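Local coordinates for protein phospho-2-dehydro-3-deoxyheptonate aldolase (Francisella tularensis, PDB 3TQK) that probably catalyses the condensation of phosphoenolpyruvate with D-erythrose 4-phosphate to DAHP, the first step of chorismate biosynthesis, and binds a manganese ion, at residues R37-N42 with D83-M88; V260-S265 with A281-Q286; Y91-R96 with E140-I145. All coordinates share one frame; numbering follows the deposited sequence.

Contact 1. Residues R37-N42 with D83-M88; sequences RKEIAN and DILIIM
L85 carries most of this contact, reaching from strand 84-88 to the helix 37-42 with CD1 on the E39 carboxylate and CD2 on the I40 backbone and the nearby CB atoms of E39 and I40. CG lies anti to the backbone N (chi1 180°), which sends the branch across the gap. CD1 comes to 3.3 Å from E39 OE1, a close carbon-oxygen approach; the same oxygen forms a salt bridge with R50. CD2 rests on the helix backbone, 3.7 Å from I40 N and 3.9 Å from I40 CA, and also touches the I40 side chain, which it crosses at about a right angle (I40 CB to L85 CD2, 4.0 Å). The two segment axes approach to 10.0 Å at 121°, so the helix runs neither along the strand nor antiparallel to it. I86, next in sequence, faces the other way, onto L73 and V77 of helix 63-80, as expected for a strand of a TIM barrel with helices outside. L85 and I87 therefore point inward, and the helix they meet covers the end of the barrel where the strands begin: R37 and I40 also reach I154 and T155, just ahead of strand 156-159, and I40 packs on A52 in the neighbouring strand 51-56. I87 touches the helix more lightly, by one end methyl: its CD1 stands 4.2 Å from I40 CD1, which is directed there by a CG1 anti to the backbone N (chi1 -168°).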
ATOM      1  N   ARG A  37      -0.918  -9.695 -25.074  1.00 21.12           N
ATOM      2  CA  ARG A  37      -1.153  -8.358 -24.524  1.00 20.48           C
ATOM      3  C   ARG A  37      -2.116  -7.557 -25.394  1.00 21.03           C
ATOM      4  O   ARG A  37      -2.998  -6.871 -24.872  1.00 20.42           O
ATOM      5  CB  ARG A  37       0.146  -7.575 -24.360  1.00 19.94           C
ATOM      6  CG  ARG A  37       0.908  -7.903 -23.120  1.00 19.52           C
ATOM      7  CD  ARG A  37       2.153  -7.062 -23.033  1.00 19.68           C
ATOM      8  NE  ARG A  37       2.927  -7.280 -21.814  1.00 17.42           N
ATOM      9  CZ  ARG A  37       4.145  -6.783 -21.607  1.00 18.95           C
ATOM     10  NH1 ARG A  37       4.726  -6.039 -22.531  1.00 19.43           N
ATOM     11  NH2 ARG A  37       4.794  -7.023 -20.474  1.00 20.56           N
ATOM     12  N   LYS A  38      -1.933  -7.625 -26.711  1.00 22.23           N
ATOM     13  CA  LYS A  38      -2.854  -6.957 -27.626  1.00 23.27           C
ATOM     14  C   LYS A  38      -4.248  -7.572 -27.477  1.00 22.82           C
ATOM     15  O   LYS A  38      -5.245  -6.865 -27.380  1.00 22.08           O
ATOM     16  CB  LYS A  38      -2.391  -7.067 -29.081  1.00 24.66           C
ATOM     17  CG  LYS A  38      -1.153  -6.248 -29.435  1.00 27.51           C
ATOM     18  CD  LYS A  38      -0.863  -6.392 -30.938  1.00 32.00           C
ATOM     19  CE  LYS A  38       0.621  -6.221 -31.293  1.00 34.12           C
ATOM     20  NZ  LYS A  38       0.949  -6.942 -32.581  1.00 35.85           N
ATOM     21  N   GLU A  39      -4.295  -8.894 -27.431  1.00 22.83           N
ATOM     22  CA  GLU A  39      -5.550  -9.604 -27.254  1.00 23.25           C
ATOM     23  C   GLU A  39      -6.303  -9.251 -25.964  1.00 22.13           C
ATOM     24  O   GLU A  39      -7.511  -9.029 -26.014  1.00 22.59           O
ATOM     25  CB  GLU A  39      -5.320 -11.110 -27.363  1.00 24.19           C
ATOM     26  CG  GLU A  39      -4.906 -11.542 -28.793  1.00 26.95           C
ATOM     27  CD  GLU A  39      -4.861 -13.062 -28.987  1.00 30.91           C
ATOM     28  OE1 GLU A  39      -5.152 -13.806 -28.020  1.00 30.02           O
ATOM     29  OE2 GLU A  39      -4.545 -13.506 -30.126  1.00 35.27           O
ATOM     30  N   ILE A  40      -5.626  -9.188 -24.816  1.00 20.74           N
ATOM     31  CA  ILE A  40      -6.339  -8.859 -23.564  1.00 19.63           C
ATOM     32  C   ILE A  40      -6.744  -7.379 -23.535  1.00 19.43           C
ATOM     33  O   ILE A  40      -7.810  -7.049 -23.010  1.00 19.81           O
ATOM     34  CB  ILE A  40      -5.541  -9.227 -22.278  1.00 18.91           C
ATOM     35  CG1 ILE A  40      -6.428  -9.132 -21.033  1.00 18.87           C
ATOM     36  CG2 ILE A  40      -4.304  -8.338 -22.103  1.00 17.22           C
ATOM     37  CD1 ILE A  40      -7.678  -9.975 -21.059  1.00 16.70           C
ATOM     38  N   ALA A  41      -5.914  -6.496 -24.093  1.00 18.69           N
ATOM     39  CA  ALA A  41      -6.265  -5.074 -24.169  1.00 18.81           C
ATOM     40  C   ALA A  41      -7.590  -4.871 -24.933  1.00 19.23           C
ATOM     41  O   ALA A  41      -8.458  -4.128 -24.484  1.00 19.52           O
ATOM     42  CB  ALA A  41      -5.129  -4.244 -24.814  1.00 18.49           C
ATOM     43  N   ASN A  42      -7.746  -5.559 -26.058  1.00 19.83           N
ATOM     44  CA  ASN A  42      -8.959  -5.471 -26.868  1.00 21.04           C
ATOM     45  C   ASN A  42     -10.180  -6.045 -26.167  1.00 21.17           C
ATOM     46  O   ASN A  42     -11.277  -5.506 -26.281  1.00 21.55           O
ATOM     47  CB  ASN A  42      -8.752  -6.168 -28.204  1.00 21.97           C
ATOM     48  CG  ASN A  42      -7.953  -5.323 -29.178  1.00 24.29           C
ATOM     49  OD1 ASN A  42      -8.238  -4.138 -29.367  1.00 26.47           O
ATOM     50  ND2 ASN A  42      -6.978  -5.936 -29.833  1.00 25.51           N
ATOM     51  N   ASP A  83     -13.507 -18.491 -28.276  1.00 32.93           N
ATOM     52  CA  ASP A  83     -14.453 -17.970 -27.283  1.00 32.35           C
ATOM     53  C   ASP A  83     -13.812 -17.369 -26.042  1.00 30.71           C
ATOM     54  O   ASP A  83     -14.401 -16.517 -25.394  1.00 30.04           O
ATOM     55  CB  ASP A  83     -15.387 -19.100 -26.853  1.00 33.59           C
ATOM     56  CG  ASP A  83     -16.172 -19.658 -28.009  1.00 35.23           C
ATOM     57  OD1 ASP A  83     -16.636 -18.833 -28.819  1.00 36.70           O
ATOM     58  OD2 ASP A  83     -16.332 -20.895 -28.116  1.00 34.71           O
ATOM     59  N   ILE A  84     -12.597 -17.797 -25.736  1.00 30.54           N
ATOM     60  CA  ILE A  84     -11.971 -17.539 -24.445  1.00 29.78           C
ATOM     61  C   ILE A  84     -10.491 -17.248 -24.630  1.00 28.00           C
ATOM     62  O   ILE A  84      -9.829 -17.930 -25.401  1.00 28.19           O
ATOM     63  CB  ILE A  84     -12.110 -18.804 -23.573  1.00 31.30           C
ATOM     64  CG1 ILE A  84     -13.434 -18.814 -22.830  1.00 33.10           C
ATOM     65  CG2 ILE A  84     -11.022 -18.907 -22.556  1.00 31.93           C
ATOM     66  CD1 ILE A  84     -13.634 -20.140 -22.089  1.00 36.11           C
ATOM     67  N   LEU A  85      -9.973 -16.246 -23.924  1.00 26.24           N
ATOM     68  CA  LEU A  85      -8.528 -16.046 -23.828  1.00 24.92           C
ATOM     69  C   LEU A  85      -8.077 -16.568 -22.466  1.00 24.91           C
ATOM     70  O   LEU A  85      -8.461 -16.014 -21.433  1.00 24.61           O
ATOM     71  CB  LEU A  85      -8.150 -14.575 -23.984  1.00 23.37           C
ATOM     72  CG  LEU A  85      -6.650 -14.253 -23.896  1.00 22.14           C
ATOM     73  CD1 LEU A  85      -5.851 -14.950 -25.009  1.00 22.40           C
ATOM     74  CD2 LEU A  85      -6.403 -12.745 -23.930  1.00 19.49           C
ATOM     75  N   ILE A  86      -7.292 -17.647 -22.474  1.00 25.54           N
ATOM     76  CA  ILE A  86      -6.804 -18.276 -21.254  1.00 25.37           C
ATOM     77  C   ILE A  86      -5.463 -17.678 -20.901  1.00 24.61           C
ATOM     78  O   ILE A  86      -4.553 -17.631 -21.738  1.00 24.63           O
ATOM     79  CB  ILE A  86      -6.665 -19.808 -21.392  1.00 26.71           C
ATOM     80  CG1 ILE A  86      -8.050 -20.456 -21.482  1.00 27.41           C
ATOM     81  CG2 ILE A  86      -5.928 -20.384 -20.194  1.00 25.50           C
ATOM     82  CD1 ILE A  86      -8.041 -21.867 -21.970  1.00 26.03           C
ATOM     83  N   ILE A  87      -5.370 -17.186 -19.667  1.00 23.81           N
ATOM     84  CA  ILE A  87      -4.142 -16.627 -19.126  1.00 22.55           C
ATOM     85  C   ILE A  87      -3.841 -17.369 -17.842  1.00 22.88           C
ATOM     86  O   ILE A  87      -4.691 -17.452 -16.963  1.00 22.86           O
ATOM     87  CB  ILE A  87      -4.284 -15.135 -18.794  1.00 21.26           C
ATOM     88  CG1 ILE A  87      -4.651 -14.342 -20.053  1.00 20.47           C
ATOM     89  CG2 ILE A  87      -2.968 -14.612 -18.179  1.00 19.75           C
ATOM     90  CD1 ILE A  87      -4.873 -12.878 -19.797  1.00 18.09           C
HETATM   91  N   MSE A  88      -2.649 -17.931 -17.733  1.00 23.52           N
HETATM   92  CA  MSE A  88      -2.341 -18.699 -16.543  1.00 24.71           C
HETATM   93  C   MSE A  88      -1.912 -17.844 -15.372  1.00 23.43           C
HETATM   94  O   MSE A  88      -1.035 -16.996 -15.490  1.00 21.99           O
HETATM   95  CB  MSE A  88      -1.249 -19.713 -16.746  1.00 26.18           C
HETATM   96  CG  MSE A  88      -0.973 -20.392 -15.400  1.00 29.27           C
HETATM   97 SE   MSE A  88      -0.165 -22.009 -15.646  1.00 36.48          SE
HETATM   98  CE  MSE A  88       0.476 -22.452 -13.834  1.00 31.66           C
TER

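Contact 2. Residues V260-S265 with A281-Q286; sequences VMIDCS and ADICEQ
I262 and I283 reach toward each other tip to tip, the strand side chain pointing out at the helix and the helix side chain pointing back. I283 does so with an extended chain: CG1 is anti to the carbonyl carbon (chi1 -66°), and CD1 projects from it as the probing methyl. That methyl presses on the branch of I262, 3.5 Å from CG2 and 3.6 Å from CB of I262. The first distance is shorter than usual for two carbons in van der Waals contact, evidence of tight packing at this point. In return, I262 CD1 lies against I283 CG1 at 3.9 Å. C264, two residues on from I262, adds its SG 4.1 Å from I283 CD1; the methyl is thus touched by both I262 and C264. One turn further along the helix, Q286 is held partly by its own helix: Q286 NE2 donates to D282 OD1 at 2.9 Å, nearly along the C-O axis of the acceptor, and it also bonds to F239 O. Near the strand's end, D263 has its CB directed away from the helix, and its OD1 accepts from S265 N at 2.8 Å in an Asx turn, the donor standing 47° above the carboxylate plane. D263 OD2 is shared by K183 and H266 ND1, while S265 OG bonds to E299; H266 and E299 are manganese ligands, which makes D263 and S265 second-shell residues. An apolar residue turned outward to a helix, and a second-shell residue of the metal site turned inward near the end of strand 260-263, are the pattern of a TIM barrel, here between its seventh strand and the outer helix 276-289 further along the chain.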
ATOM      1  N   VAL A 260     -15.451  -4.965 -16.901  1.00 24.84           N
ATOM      2  CA  VAL A 260     -15.335  -5.532 -15.558  1.00 25.00           C
ATOM      3  C   VAL A 260     -14.868  -6.980 -15.600  1.00 24.47           C
ATOM      4  O   VAL A 260     -15.349  -7.769 -16.414  1.00 24.91           O
ATOM      5  CB  VAL A 260     -16.711  -5.492 -14.846  1.00 26.44           C
ATOM      6  CG1 VAL A 260     -16.673  -6.237 -13.532  1.00 26.85           C
ATOM      7  CG2 VAL A 260     -17.164  -4.046 -14.632  1.00 27.64           C
HETATM    8  N   MSE A 261     -13.933  -7.314 -14.720  1.00 23.50           N
HETATM    9  CA  MSE A 261     -13.542  -8.691 -14.452  1.00 23.39           C
HETATM   10  C   MSE A 261     -14.103  -9.120 -13.090  1.00 24.26           C
HETATM   11  O   MSE A 261     -14.125  -8.319 -12.147  1.00 23.92           O
HETATM   12  CB  MSE A 261     -12.015  -8.821 -14.444  1.00 22.45           C
HETATM   13  CG  MSE A 261     -11.501 -10.179 -13.933  1.00 23.91           C
HETATM   14 SE   MSE A 261      -9.565 -10.340 -14.034  1.00 24.74          SE
HETATM   15  CE  MSE A 261      -9.316 -10.324 -15.988  1.00 22.49           C
ATOM     16  N   ILE A 262     -14.527 -10.382 -12.975  1.00 24.85           N
ATOM     17  CA  ILE A 262     -15.039 -10.900 -11.708  1.00 26.39           C
ATOM     18  C   ILE A 262     -14.230 -12.103 -11.200  1.00 27.00           C
ATOM     19  O   ILE A 262     -14.050 -13.090 -11.895  1.00 27.06           O
ATOM     20  CB  ILE A 262     -16.535 -11.271 -11.809  1.00 27.70           C
ATOM     21  CG1 ILE A 262     -17.327 -10.111 -12.423  1.00 27.12           C
ATOM     22  CG2 ILE A 262     -17.093 -11.623 -10.424  1.00 29.01           C
ATOM     23  CD1 ILE A 262     -18.804 -10.347 -12.546  1.00 28.13           C
ATOM     24  N   ASP A 263     -13.748 -12.006  -9.971  1.00 27.97           N
ATOM     25  CA  ASP A 263     -13.063 -13.115  -9.309  1.00 29.15           C
ATOM     26  C   ASP A 263     -14.126 -14.083  -8.824  1.00 31.59           C
ATOM     27  O   ASP A 263     -14.984 -13.690  -8.048  1.00 33.09           O
ATOM     28  CB  ASP A 263     -12.252 -12.583  -8.124  1.00 28.64           C
ATOM     29  CG  ASP A 263     -11.258 -13.609  -7.561  1.00 30.03           C
ATOM     30  OD1 ASP A 263     -11.417 -14.823  -7.817  1.00 30.74           O
ATOM     31  OD2 ASP A 263     -10.312 -13.187  -6.848  1.00 30.11           O
ATOM     32  N   CYS A 264     -14.103 -15.333  -9.289  1.00 32.72           N
ATOM     33  CA  CYS A 264     -15.039 -16.334  -8.775  1.00 35.44           C
ATOM     34  C   CYS A 264     -14.665 -16.828  -7.370  1.00 36.78           C
ATOM     35  O   CYS A 264     -15.483 -17.472  -6.705  1.00 38.87           O
ATOM     36  CB  CYS A 264     -15.117 -17.552  -9.697  1.00 36.22           C
ATOM     37  SG  CYS A 264     -15.592 -17.171 -11.372  1.00 35.92           S
ATOM     38  N   SER A 265     -13.438 -16.542  -6.940  1.00 35.84           N
ATOM     39  CA  SER A 265     -12.893 -17.069  -5.692  1.00 36.95           C
ATOM     40  C   SER A 265     -12.823 -15.985  -4.605  1.00 37.22           C
ATOM     41  O   SER A 265     -13.530 -14.980  -4.673  1.00 37.11           O
ATOM     42  CB  SER A 265     -11.498 -17.654  -5.965  1.00 36.07           C
ATOM     43  OG  SER A 265     -11.097 -18.528  -4.932  1.00 36.08           O
ATOM     44  N   ALA A 281     -21.712 -19.635 -12.694  1.00 40.06           N
ATOM     45  CA  ALA A 281     -23.021 -19.839 -13.326  1.00 41.46           C
ATOM     46  C   ALA A 281     -23.804 -18.537 -13.433  1.00 40.93           C
ATOM     47  O   ALA A 281     -24.455 -18.285 -14.444  1.00 41.30           O
ATOM     48  CB  ALA A 281     -23.841 -20.886 -12.561  1.00 43.87           C
ATOM     49  N   ASP A 282     -23.749 -17.720 -12.386  1.00 40.65           N
ATOM     50  CA  ASP A 282     -24.397 -16.405 -12.385  1.00 40.28           C
ATOM     51  C   ASP A 282     -23.715 -15.480 -13.401  1.00 37.85           C
ATOM     52  O   ASP A 282     -24.375 -14.739 -14.131  1.00 37.37           O
ATOM     53  CB  ASP A 282     -24.332 -15.798 -10.977  1.00 40.57           C
ATOM     54  CG  ASP A 282     -25.228 -14.577 -10.809  1.00 40.94           C
ATOM     55  OD1 ASP A 282     -24.914 -13.514 -11.379  1.00 40.43           O
ATOM     56  OD2 ASP A 282     -26.224 -14.668 -10.067  1.00 43.47           O
ATOM     57  N   ILE A 283     -22.389 -15.537 -13.445  1.00 36.28           N
ATOM     58  CA  ILE A 283     -21.612 -14.698 -14.366  1.00 34.56           C
ATOM     59  C   ILE A 283     -21.862 -15.076 -15.838  1.00 34.54           C
ATOM     60  O   ILE A 283     -21.955 -14.208 -16.701  1.00 33.65           O
ATOM     61  CB  ILE A 283     -20.102 -14.766 -14.038  1.00 32.91           C
ATOM     62  CG1 ILE A 283     -19.829 -14.128 -12.668  1.00 33.07           C
ATOM     63  CG2 ILE A 283     -19.280 -14.071 -15.110  1.00 31.32           C
ATOM     64  CD1 ILE A 283     -18.431 -14.319 -12.168  1.00 30.87           C
ATOM     65  N   CYS A 284     -21.972 -16.369 -16.121  1.00 36.08           N
ATOM     66  CA  CYS A 284     -22.244 -16.832 -17.485  1.00 36.65           C
ATOM     67  C   CYS A 284     -23.607 -16.363 -17.973  1.00 38.04           C
ATOM     68  O   CYS A 284     -23.736 -15.913 -19.116  1.00 37.64           O
ATOM     69  CB  CYS A 284     -22.131 -18.348 -17.580  1.00 37.70           C
ATOM     70  SG  CYS A 284     -20.435 -18.887 -17.406  1.00 36.61           S
ATOM     71  N   GLU A 285     -24.614 -16.440 -17.105  1.00 39.79           N
ATOM     72  CA  GLU A 285     -25.944 -15.937 -17.454  1.00 41.25           C
ATOM     73  C   GLU A 285     -25.852 -14.458 -17.816  1.00 39.61           C
ATOM     74  O   GLU A 285     -26.493 -14.014 -18.774  1.00 40.00           O
ATOM     75  CB  GLU A 285     -26.954 -16.170 -16.314  1.00 43.35           C
ATOM     76  CG  GLU A 285     -28.354 -15.564 -16.537  1.00 45.95           C
ATOM     77  CD  GLU A 285     -29.223 -16.305 -17.571  1.00 49.04           C
ATOM     78  OE1 GLU A 285     -28.797 -17.350 -18.124  1.00 49.15           O
ATOM     79  OE2 GLU A 285     -30.360 -15.834 -17.815  1.00 51.70           O
ATOM     80  N   GLN A 286     -25.053 -13.705 -17.060  1.00 37.98           N
ATOM     81  CA  GLN A 286     -24.873 -12.281 -17.331  1.00 36.55           C
ATOM     82  C   GLN A 286     -24.154 -12.060 -18.653  1.00 35.06           C
ATOM     83  O   GLN A 286     -24.564 -11.217 -19.448  1.00 34.76           O
ATOM     84  CB  GLN A 286     -24.091 -11.593 -16.214  1.00 35.57           C
ATOM     85  CG  GLN A 286     -24.884 -11.317 -14.959  1.00 37.19           C
ATOM     86  CD  GLN A 286     -24.042 -10.598 -13.925  1.00 36.77           C
ATOM     87  OE1 GLN A 286     -23.668  -9.444 -14.116  1.00 35.57           O
ATOM     88  NE2 GLN A 286     -23.720 -11.285 -12.835  1.00 37.08           N
TER

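Contact 3. Residues Y91-R96 with E140-I145; sequences YFEKPR and EFLDVI
Y91 lays one face of its ring under the backbone of E140: E140 N stands 3.7 Å above the ring plane, over its centre. The E140 side chain leaves across the ring at about a right angle, with E140 CB 3.7 Å from Y91 CE2, and its carboxylate plane is turned 62° from the ring. With CG anti to the backbone N (chi1 -171°) and an extended chain beyond it, E140 carries its OE1 to a water that bridges the loops. This water donates to E140 OE1 at 3.0 Å and to E93 O at 3.1 Å, linking carboxylate to backbone. A second water links backbone to backbone, accepting from F92 N at 2.8 Å and, weakly, from E140 N. Both segments belong to loops that follow strands of the TIM barrel, 84-89 and 137-140, at the end where the active site of this fold lies. The Y91 side chain is about 7 Å from the manganese ion, and its ring also makes a cation-pi contact with R89. Further out, E93 and L142 cross, both leucine methyls lying along one side of the E93 chain: L142 CD1 is 3.6 Å from E93 CB, and L142 CD2 is 3.6 Å from the carboxylate carbon, E93 CD. The bend of E93 at chi2 (-105°) folds its carboxylate back beside that second methyl. The E93 and E140 carboxylates are near neighbours, though their charged atoms do not touch. E93 also packs on Q167 of the second subunit.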
ATOM      1  N   TYR A  91       1.072 -16.735  -9.389  1.00 26.15           N
ATOM      2  CA  TYR A  91       1.191 -15.816  -8.254  1.00 27.07           C
ATOM      3  C   TYR A  91       2.282 -16.233  -7.287  1.00 28.60           C
ATOM      4  O   TYR A  91       2.425 -17.410  -6.974  1.00 30.06           O
ATOM      5  CB  TYR A  91      -0.136 -15.684  -7.521  1.00 27.39           C
ATOM      6  CG  TYR A  91      -1.057 -14.661  -8.147  1.00 28.42           C
ATOM      7  CD1 TYR A  91      -1.310 -14.666  -9.516  1.00 28.86           C
ATOM      8  CD2 TYR A  91      -1.667 -13.679  -7.380  1.00 31.29           C
ATOM      9  CE1 TYR A  91      -2.146 -13.737 -10.099  1.00 28.95           C
ATOM     10  CE2 TYR A  91      -2.520 -12.738  -7.964  1.00 32.21           C
ATOM     11  CZ  TYR A  91      -2.754 -12.779  -9.328  1.00 30.52           C
ATOM     12  OH  TYR A  91      -3.599 -11.860  -9.925  1.00 32.13           O
ATOM     13  N   PHE A  92       3.050 -15.264  -6.807  1.00 29.36           N
ATOM     14  CA  PHE A  92       4.227 -15.577  -5.994  1.00 31.49           C
ATOM     15  C   PHE A  92       4.146 -15.031  -4.567  1.00 32.99           C
ATOM     16  O   PHE A  92       5.157 -14.964  -3.866  1.00 33.14           O
ATOM     17  CB  PHE A  92       5.486 -15.056  -6.686  1.00 30.76           C
ATOM     18  CG  PHE A  92       5.777 -15.724  -7.998  1.00 30.54           C
ATOM     19  CD1 PHE A  92       6.022 -17.084  -8.054  1.00 30.82           C
ATOM     20  CD2 PHE A  92       5.791 -14.992  -9.179  1.00 30.34           C
ATOM     21  CE1 PHE A  92       6.295 -17.711  -9.259  1.00 30.99           C
ATOM     22  CE2 PHE A  92       6.070 -15.615 -10.384  1.00 30.56           C
ATOM     23  CZ  PHE A  92       6.318 -16.975 -10.423  1.00 30.56           C
ATOM     24  N   GLU A  93       2.943 -14.673  -4.129  1.00 34.64           N
ATOM     25  CA  GLU A  93       2.760 -14.066  -2.816  1.00 36.43           C
ATOM     26  C   GLU A  93       1.353 -14.363  -2.280  1.00 37.45           C
ATOM     27  O   GLU A  93       0.373 -14.352  -3.022  1.00 37.46           O
ATOM     28  CB  GLU A  93       3.022 -12.553  -2.910  1.00 35.83           C
ATOM     29  CG  GLU A  93       3.325 -11.836  -1.584  1.00 38.95           C
ATOM     30  CD  GLU A  93       2.158 -10.984  -1.053  1.00 43.56           C
ATOM     31  OE1 GLU A  93       0.981 -11.242  -1.416  1.00 46.99           O
ATOM     32  OE2 GLU A  93       2.420 -10.046  -0.265  1.00 46.56           O
ATOM     33  N   LYS A  94       1.275 -14.644  -0.986  1.00 38.76           N
ATOM     34  CA  LYS A  94       0.007 -14.874  -0.310  1.00 39.94           C
ATOM     35  C   LYS A  94      -0.209 -13.790   0.755  1.00 39.94           C
ATOM     36  O   LYS A  94       0.620 -13.627   1.655  1.00 40.14           O
ATOM     37  CB  LYS A  94       0.010 -16.257   0.343  1.00 41.88           C
ATOM     38  CG  LYS A  94      -1.237 -16.589   1.177  1.00 43.61           C
ATOM     39  CD  LYS A  94      -2.522 -16.535   0.361  1.00 42.95           C
ATOM     40  CE  LYS A  94      -3.722 -16.888   1.229  1.00 44.55           C
ATOM     41  NZ  LYS A  94      -4.033 -15.799   2.166  1.00 44.26           N
ATOM     42  N   PRO A  95      -1.307 -13.025   0.640  1.00 39.91           N
ATOM     43  CA  PRO A  95      -1.676 -12.093   1.716  1.00 40.23           C
ATOM     44  C   PRO A  95      -1.929 -12.785   3.057  1.00 42.05           C
ATOM     45  O   PRO A  95      -2.565 -13.854   3.096  1.00 43.26           O
ATOM     46  CB  PRO A  95      -2.979 -11.449   1.215  1.00 40.20           C
ATOM     47  CG  PRO A  95      -3.285 -12.091  -0.151  1.00 39.74           C
ATOM     48  CD  PRO A  95      -2.056 -12.775  -0.609  1.00 39.02           C
ATOM     49  N   ARG A  96      -1.444 -12.165   4.135  1.00 42.27           N
ATOM     50  CA  ARG A  96      -1.637 -12.653   5.509  1.00 44.12           C
ATOM     51  C   ARG A  96      -2.133 -11.524   6.417  1.00 44.25           C
ATOM     52  O   ARG A  96      -1.607 -10.411   6.361  1.00 42.92           O
ATOM     53  CB  ARG A  96      -0.323 -13.191   6.081  1.00 44.47           C
ATOM     54  CG  ARG A  96       0.341 -14.298   5.262  1.00 45.30           C
ATOM     55  CD  ARG A  96      -0.441 -15.621   5.313  1.00 47.83           C
ATOM     56  NE  ARG A  96       0.181 -16.650   4.471  1.00 48.74           N
ATOM     57  CZ  ARG A  96      -0.288 -17.885   4.292  1.00 49.89           C
ATOM     58  NH1 ARG A  96      -1.407 -18.282   4.891  1.00 51.58           N
ATOM     59  NH2 ARG A  96       0.369 -18.732   3.505  1.00 49.91           N
ATOM     60  N   GLU A 140       0.571 -10.924  -9.549  1.00 24.57           N
ATOM     61  CA  GLU A 140       0.325  -9.682  -8.819  1.00 25.15           C
ATOM     62  C   GLU A 140       1.601  -8.869  -8.738  1.00 24.95           C
ATOM     63  O   GLU A 140       2.662  -9.396  -8.391  1.00 25.57           O
ATOM     64  CB  GLU A 140      -0.215  -9.913  -7.417  1.00 26.46           C
ATOM     65  CG  GLU A 140      -0.672  -8.603  -6.758  1.00 28.02           C
ATOM     66  CD  GLU A 140      -1.177  -8.768  -5.343  1.00 31.34           C
ATOM     67  OE1 GLU A 140      -1.677  -9.862  -5.003  1.00 33.74           O
ATOM     68  OE2 GLU A 140      -1.093  -7.775  -4.574  1.00 33.41           O
ATOM     69  N   PHE A 141       1.491  -7.589  -9.087  1.00 24.50           N
ATOM     70  CA  PHE A 141       2.595  -6.668  -8.966  1.00 24.07           C
ATOM     71  C   PHE A 141       2.563  -6.096  -7.542  1.00 24.41           C
ATOM     72  O   PHE A 141       1.645  -5.364  -7.172  1.00 24.40           O
ATOM     73  CB  PHE A 141       2.492  -5.585 -10.035  1.00 24.02           C
ATOM     74  CG  PHE A 141       2.762  -6.089 -11.443  1.00 23.19           C
ATOM     75  CD1 PHE A 141       4.022  -6.530 -11.801  1.00 24.30           C
ATOM     76  CD2 PHE A 141       1.760  -6.124 -12.397  1.00 23.16           C
ATOM     77  CE1 PHE A 141       4.286  -6.995 -13.085  1.00 23.72           C
ATOM     78  CE2 PHE A 141       2.025  -6.577 -13.681  1.00 23.41           C
ATOM     79  CZ  PHE A 141       3.291  -7.008 -14.023  1.00 23.77           C
ATOM     80  N   LEU A 142       3.585  -6.434  -6.764  1.00 24.72           N
ATOM     81  CA  LEU A 142       3.585  -6.278  -5.299  1.00 25.54           C
ATOM     82  C   LEU A 142       4.302  -5.024  -4.771  1.00 25.03           C
ATOM     83  O   LEU A 142       3.900  -4.466  -3.738  1.00 24.87           O
ATOM     84  CB  LEU A 142       4.286  -7.498  -4.690  1.00 26.75           C
ATOM     85  CG  LEU A 142       3.705  -8.886  -4.986  1.00 27.77           C
ATOM     86  CD1 LEU A 142       4.737  -9.997  -4.786  1.00 29.54           C
ATOM     87  CD2 LEU A 142       2.480  -9.072  -4.093  1.00 29.21           C
ATOM     88  N   ASP A 143       5.368  -4.603  -5.467  1.00 24.21           N
ATOM     89  CA  ASP A 143       6.249  -3.526  -4.986  1.00 23.57           C
ATOM     90  C   ASP A 143       7.078  -2.940  -6.134  1.00 22.92           C
ATOM     91  O   ASP A 143       6.854  -3.306  -7.289  1.00 22.71           O
ATOM     92  CB  ASP A 143       7.131  -4.062  -3.867  1.00 24.29           C
ATOM     93  CG  ASP A 143       8.216  -5.008  -4.363  1.00 25.88           C
ATOM     94  OD1 ASP A 143       8.233  -5.350  -5.544  1.00 29.22           O
ATOM     95  OD2 ASP A 143       9.086  -5.400  -3.565  1.00 31.61           O
ATOM     96  N   VAL A 144       8.020  -2.034  -5.844  1.00 22.24           N
ATOM     97  CA  VAL A 144       8.790  -1.369  -6.911  1.00 21.43           C
ATOM     98  C   VAL A 144      10.105  -2.071  -7.252  1.00 21.24           C
ATOM     99  O   VAL A 144      10.902  -1.549  -8.040  1.00 21.65           O
ATOM    100  CB  VAL A 144       9.076   0.128  -6.574  1.00 22.28           C
ATOM    101  CG1 VAL A 144       7.766   0.894  -6.377  1.00 21.75           C
ATOM    102  CG2 VAL A 144       9.993   0.283  -5.357  1.00 21.46           C
ATOM    103  N   ILE A 145      10.330  -3.254  -6.680  1.00 20.34           N
ATOM    104  CA  ILE A 145      11.600  -3.961  -6.846  1.00 19.74           C
ATOM    105  C   ILE A 145      11.412  -5.242  -7.674  1.00 19.30           C
ATOM    106  O   ILE A 145      12.098  -5.433  -8.676  1.00 19.18           O
ATOM    107  CB  ILE A 145      12.259  -4.244  -5.464  1.00 19.93           C
ATOM    108  CG1 ILE A 145      12.678  -2.914  -4.816  1.00 20.20           C
ATOM    109  CG2 ILE A 145      13.467  -5.138  -5.601  1.00 19.00           C
ATOM    110  CD1 ILE A 145      13.159  -3.014  -3.343  1.00 18.14           C
TER
HETATM  111  O   HOH W   1       1.858 -12.686  -7.009  1.00 19.90           O
HETATM  112  O   HOH W   2       0.353 -12.037  -5.024  1.00 20.66           O

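How the contacts relate
The three contacts follow one another along the chain, none nested in or crossing another. Contact 1 closes a loop that contains strand 51-56 and helix 63-80, tying the helix 27-45 that precedes the barrel to the start of the second strand. Just past that strand, contact 3 opens; its loop holds helix 116-132 and closes at the end of the third strand. Strand 84-89 thus joins contacts 1 and 3, whose centres lie 22 Å apart on opposite sides of the chain's centre, one near each end of the barrel. Contact 2 closes much later and more locally, joining the seventh strand to its outer helix; contacts 1 and 2 share the barrel sheet without touching.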